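Local coordinates for Dps family protein (Staphylococcus aureus subsp. aureus, PDB 2D5K) that probably stores iron and protects DNA from oxidative damage as a twelve-subunit shell of ferritin-like four-helix bundles, as Dps family members do, at residues B[31-35]-B[36-40]; B[88-92]-B[93-97]. All coordinates share one frame; numbering follows the deposited sequence.

Interaction 1 (B[31-35]-B[36-40]); sequences WYVKG and PNFFS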
# COMPACT_ATOMS: atom_id res chain seq x y z
N TRP B 31 15.79 -16.86 -20.31
CA TRP B 31 16.36 -16.08 -21.40
C TRP B 31 16.20 -16.69 -22.78
O TRP B 31 15.91 -15.99 -23.75
CB TRP B 31 17.87 -15.87 -21.17
CG TRP B 31 18.21 -15.13 -19.91
CD1 TRP B 31 17.50 -14.12 -19.33
CD2 TRP B 31 19.37 -15.33 -19.09
NE1 TRP B 31 18.14 -13.67 -18.20
CE2 TRP B 31 19.29 -14.40 -18.03
CE3 TRP B 31 20.46 -16.20 -19.14
CZ2 TRP B 31 20.27 -14.31 -17.03
CZ3 TRP B 31 21.44 -16.12 -18.15
CH2 TRP B 31 21.33 -15.18 -17.10
N TYR B 32 16.39 -18.00 -22.87
CA TYR B 32 16.34 -18.70 -24.15
C TYR B 32 15.02 -19.28 -24.63
O TYR B 32 14.94 -19.78 -25.76
CB TYR B 32 17.40 -19.80 -24.14
CG TYR B 32 18.82 -19.29 -24.19
CD1 TYR B 32 19.34 -18.73 -25.35
CD2 TYR B 32 19.65 -19.35 -23.06
CE1 TYR B 32 20.65 -18.26 -25.41
CE2 TYR B 32 20.96 -18.88 -23.10
CZ TYR B 32 21.46 -18.34 -24.29
OH TYR B 32 22.76 -17.89 -24.35
N VAL B 33 13.97 -19.22 -23.81
CA VAL B 33 12.68 -19.76 -24.22
C VAL B 33 12.16 -19.04 -25.45
O VAL B 33 12.29 -17.82 -25.58
CB VAL B 33 11.64 -19.68 -23.07
CG1 VAL B 33 11.25 -18.22 -22.81
CG2 VAL B 33 10.41 -20.51 -23.43
N LYS B 34 11.57 -19.80 -26.38
CA LYS B 34 11.04 -19.22 -27.60
C LYS B 34 9.71 -19.86 -27.98
O LYS B 34 9.32 -20.89 -27.43
CB LYS B 34 12.04 -19.41 -28.74
CG LYS B 34 13.37 -18.72 -28.48
CD LYS B 34 14.33 -18.83 -29.65
CE LYS B 34 15.67 -18.22 -29.30
NZ LYS B 34 15.54 -16.81 -28.81
N GLY B 35 9.00 -19.23 -28.91
CA GLY B 35 7.72 -19.76 -29.33
C GLY B 35 6.53 -18.95 -28.85
O GLY B 35 6.69 -17.99 -28.09
N PRO B 36 5.31 -19.33 -29.26
CA PRO B 36 4.07 -18.65 -28.89
C PRO B 36 3.75 -18.57 -27.40
O PRO B 36 2.91 -17.76 -26.99
CB PRO B 36 3.00 -19.43 -29.68
CG PRO B 36 3.60 -20.80 -29.80
CD PRO B 36 5.04 -20.49 -30.13
N ASN B 37 4.41 -19.38 -26.58
CA ASN B 37 4.18 -19.36 -25.14
C ASN B 37 5.29 -18.58 -24.43
O ASN B 37 5.45 -18.69 -23.21
CB ASN B 37 4.12 -20.78 -24.58
CG ASN B 37 2.96 -21.58 -25.15
OD1 ASN B 37 1.81 -21.17 -25.06
ND2 ASN B 37 3.27 -22.73 -25.75
N PHE B 38 6.04 -17.79 -25.19
CA PHE B 38 7.14 -17.01 -24.63
C PHE B 38 6.76 -16.16 -23.42
O PHE B 38 7.42 -16.22 -22.39
CB PHE B 38 7.74 -16.08 -25.68
CG PHE B 38 8.77 -15.14 -25.11
CD1 PHE B 38 10.09 -15.56 -24.94
CD2 PHE B 38 8.41 -13.87 -24.67
CE1 PHE B 38 11.03 -14.73 -24.33
CE2 PHE B 38 9.35 -13.03 -24.06
CZ PHE B 38 10.66 -13.46 -23.89
N PHE B 39 5.73 -15.34 -23.57
CA PHE B 39 5.36 -14.46 -22.47
C PHE B 39 5.02 -15.18 -21.17
O PHE B 39 5.51 -14.79 -20.11
CB PHE B 39 4.23 -13.53 -22.92
CG PHE B 39 4.64 -12.61 -24.04
CD1 PHE B 39 5.60 -11.62 -23.82
CD2 PHE B 39 4.12 -12.75 -25.32
CE1 PHE B 39 6.04 -10.80 -24.86
CE2 PHE B 39 4.55 -11.94 -26.37
CZ PHE B 39 5.51 -10.96 -26.14
N SER B 40 4.22 -16.23 -21.24
CA SER B 40 3.86 -16.97 -20.03
C SER B 40 5.07 -17.66 -19.39
O SER B 40 5.30 -17.54 -18.19
CB SER B 40 2.79 -18.02 -20.33
OG SER B 40 1.55 -17.42 -20.65
O HOH W 1 6.52 -21.30 -26.74

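Interaction 2 (B[88-92]-B[93-97]); sequences KGYSA and EQMVE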
# COMPACT_ATOMS: atom_id res chain seq x y z
N LYS B 88 22.33 -26.92 -24.87
CA LYS B 88 21.93 -25.98 -25.92
C LYS B 88 20.80 -26.48 -26.82
O LYS B 88 20.59 -27.68 -26.95
CB LYS B 88 23.14 -25.63 -26.80
CG LYS B 88 24.26 -24.90 -26.09
CD LYS B 88 25.37 -24.53 -27.07
CE LYS B 88 26.45 -23.69 -26.41
NZ LYS B 88 27.08 -24.39 -25.26
N GLY B 89 20.08 -25.54 -27.41
CA GLY B 89 19.01 -25.86 -28.34
C GLY B 89 17.71 -26.45 -27.82
O GLY B 89 17.08 -27.25 -28.50
N TYR B 90 17.29 -26.05 -26.62
CA TYR B 90 16.05 -26.56 -26.06
C TYR B 90 14.84 -25.74 -26.47
O TYR B 90 14.87 -24.51 -26.45
CB TYR B 90 16.14 -26.60 -24.53
CG TYR B 90 16.73 -27.88 -23.97
CD1 TYR B 90 17.83 -28.49 -24.58
CD2 TYR B 90 16.20 -28.47 -22.83
CE1 TYR B 90 18.39 -29.66 -24.05
CE2 TYR B 90 16.74 -29.63 -22.30
CZ TYR B 90 17.84 -30.22 -22.91
OH TYR B 90 18.38 -31.38 -22.39
N SER B 91 13.77 -26.43 -26.87
CA SER B 91 12.53 -25.76 -27.24
C SER B 91 11.81 -25.53 -25.92
O SER B 91 12.19 -26.10 -24.90
CB SER B 91 11.68 -26.67 -28.12
OG SER B 91 11.23 -27.79 -27.38
N ALA B 92 10.76 -24.70 -25.93
CA ALA B 92 10.01 -24.43 -24.70
C ALA B 92 9.50 -25.74 -24.11
O ALA B 92 9.57 -25.97 -22.90
CB ALA B 92 8.84 -23.50 -24.99
N GLU B 93 8.99 -26.62 -24.97
CA GLU B 93 8.47 -27.90 -24.51
C GLU B 93 9.56 -28.73 -23.84
O GLU B 93 9.33 -29.33 -22.79
CB GLU B 93 7.86 -28.67 -25.69
CG GLU B 93 7.19 -29.97 -25.30
CD GLU B 93 7.90 -31.18 -25.87
OE1 GLU B 93 9.13 -31.30 -25.69
OE2 GLU B 93 7.22 -32.02 -26.51
N GLN B 94 10.74 -28.76 -24.44
CA GLN B 94 11.85 -29.54 -23.88
C GLN B 94 12.31 -28.95 -22.55
O GLN B 94 12.76 -29.67 -21.66
CB GLN B 94 13.01 -29.59 -24.87
CG GLN B 94 12.65 -30.29 -26.17
CD GLN B 94 13.77 -30.24 -27.20
OE1 GLN B 94 14.42 -29.21 -27.38
NE2 GLN B 94 13.98 -31.36 -27.90
N MET B 95 12.19 -27.64 -22.40
CA MET B 95 12.58 -27.00 -21.15
C MET B 95 11.63 -27.44 -20.04
O MET B 95 12.07 -27.81 -18.96
CB MET B 95 12.53 -25.47 -21.28
CG MET B 95 13.56 -24.89 -22.24
SD MET B 95 13.39 -23.10 -22.35
CE MET B 95 14.93 -22.68 -23.17
N VAL B 96 10.34 -27.39 -20.32
CA VAL B 96 9.34 -27.77 -19.33
C VAL B 96 9.47 -29.26 -19.02
O VAL B 96 9.33 -29.68 -17.87
CB VAL B 96 7.92 -27.43 -19.80
CG1 VAL B 96 6.89 -27.89 -18.78
CG2 VAL B 96 7.80 -25.93 -20.02
N GLU B 97 9.76 -30.07 -20.04
CA GLU B 97 9.93 -31.50 -19.83
C GLU B 97 11.10 -31.75 -18.88
O GLU B 97 10.98 -32.56 -17.96
CB GLU B 97 10.20 -32.22 -21.16
CG GLU B 97 9.04 -32.21 -22.13
CD GLU B 97 9.33 -32.99 -23.40
OE1 GLU B 97 10.42 -32.80 -23.98
OE2 GLU B 97 8.47 -33.79 -23.82

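Interaction 1 (B[31-35]-B[36-40])
The ring of Phe38 meets Val33 along its rim: Val33 O lies in the ring plane, 3.2 Å from Phe38 CD1, a place where the slightly positive ring hydrogens can meet a carbonyl oxygen. Phe39 CD1 is also at this ring's edge, while Phe38 CD2 lies over one face of the Phe39 ring, offset toward its rim. Val33 CG1 touches Phe38 CD1 at 3.6 Å. With its CG anti to the backbone N (chi1 174°), Phe38 swings its ring back toward the end of the preceding helix. His42 stacks on this ring, and Met142 of a neighbouring subunit packs against it. Branched, compact Val33 suits the first non-helical position here, since its side chain also packs on Leu41 and Phe45 of helix 38-65. The backbone reverses in a type I beta turn from Gly35 to Phe38, closed by Phe38 N donating to Gly35 O at 3.0 Å from well above the carbonyl plane. At Gly35's positive phi (108°) a beta carbon would press on Lys34 O and run into Pro36 CD. A water bridges Lys34 O and Asn37 N. The arrangement is a short interhelical turn joining helices 5-32 and 38-65 of the ferritin-like four-helix bundle.

Interaction 2 (B[88-92]-B[93-97])
Hydrogen bonds between Ser91 and Gln94 dominate this helix start and form a reciprocal capping box. Gln94 N donates to Ser91 OG at 3.1 Å, while Ser91 N donates to Gln94 OE1 at 2.9 Å, both bonds fairly straight (161°), the second with its donor slightly tilted from the carbonyl plane of the Gln94 amide. Ser91 places its hydroxyl between its backbone N and carbonyl carbon (chi1 67°), which turns OG toward the first turn of the helix; a short hydroxyl side chain suits an N-cap because it can accept from an amide that has no earlier carbonyl of the helix to serve it. Gln94 is long enough to return the favour: its CG sits beside its own backbone N, and the extended chain beyond carries the amide back to Ser91.

Main-chain bonds then take over the helical pattern, Met95 N to Ser91 O at 2.9 Å and Val96 N to Ala92 O at 3.0 Å. Small Ala92 fits the first turn without crowding it.

The apolar contacts are lighter. Tyr90 CB meets Met95 CG at 3.9 Å, and the Tyr90 side chain crosses that of Gln94 at about a right angle, its CD2 3.9 Å from Gln94 CB, while its hydroxyl bonds to Glu98 one turn farther on.

Around this N-terminus of helix 92-120, flexible Met95 packs on Phe29 and Tyr32 of helix 5-32 and Phe45 of helix 38-65, Ala92 touches Leu41, and Val96 faces Phe143 and Leu147 of helix 123-147.

Both interactions lie at one end of the bundle, their centres about 10 Å apart, and they touch. Val33 CG2 of interaction 1 packs on Ala92 CB of interaction 2 at 3.7 Å, and the methyl carbon Met95 CE lies 3.7 Å from Val33 N. Interaction 1 is the more buried, an aromatic and aliphatic contact round a short turn between two helices, with other subunits close by. Interaction 2 is only partly buried: its polar cap holds the beginning of a single helix as the long connection from helix 74-80 arrives, while Met95 and Val96 face inward. Thus apolar packing with a backbone bond and a bridging water marks the helix-to-helix turn, and side-chain hydrogen bonding the loop-to-helix entry.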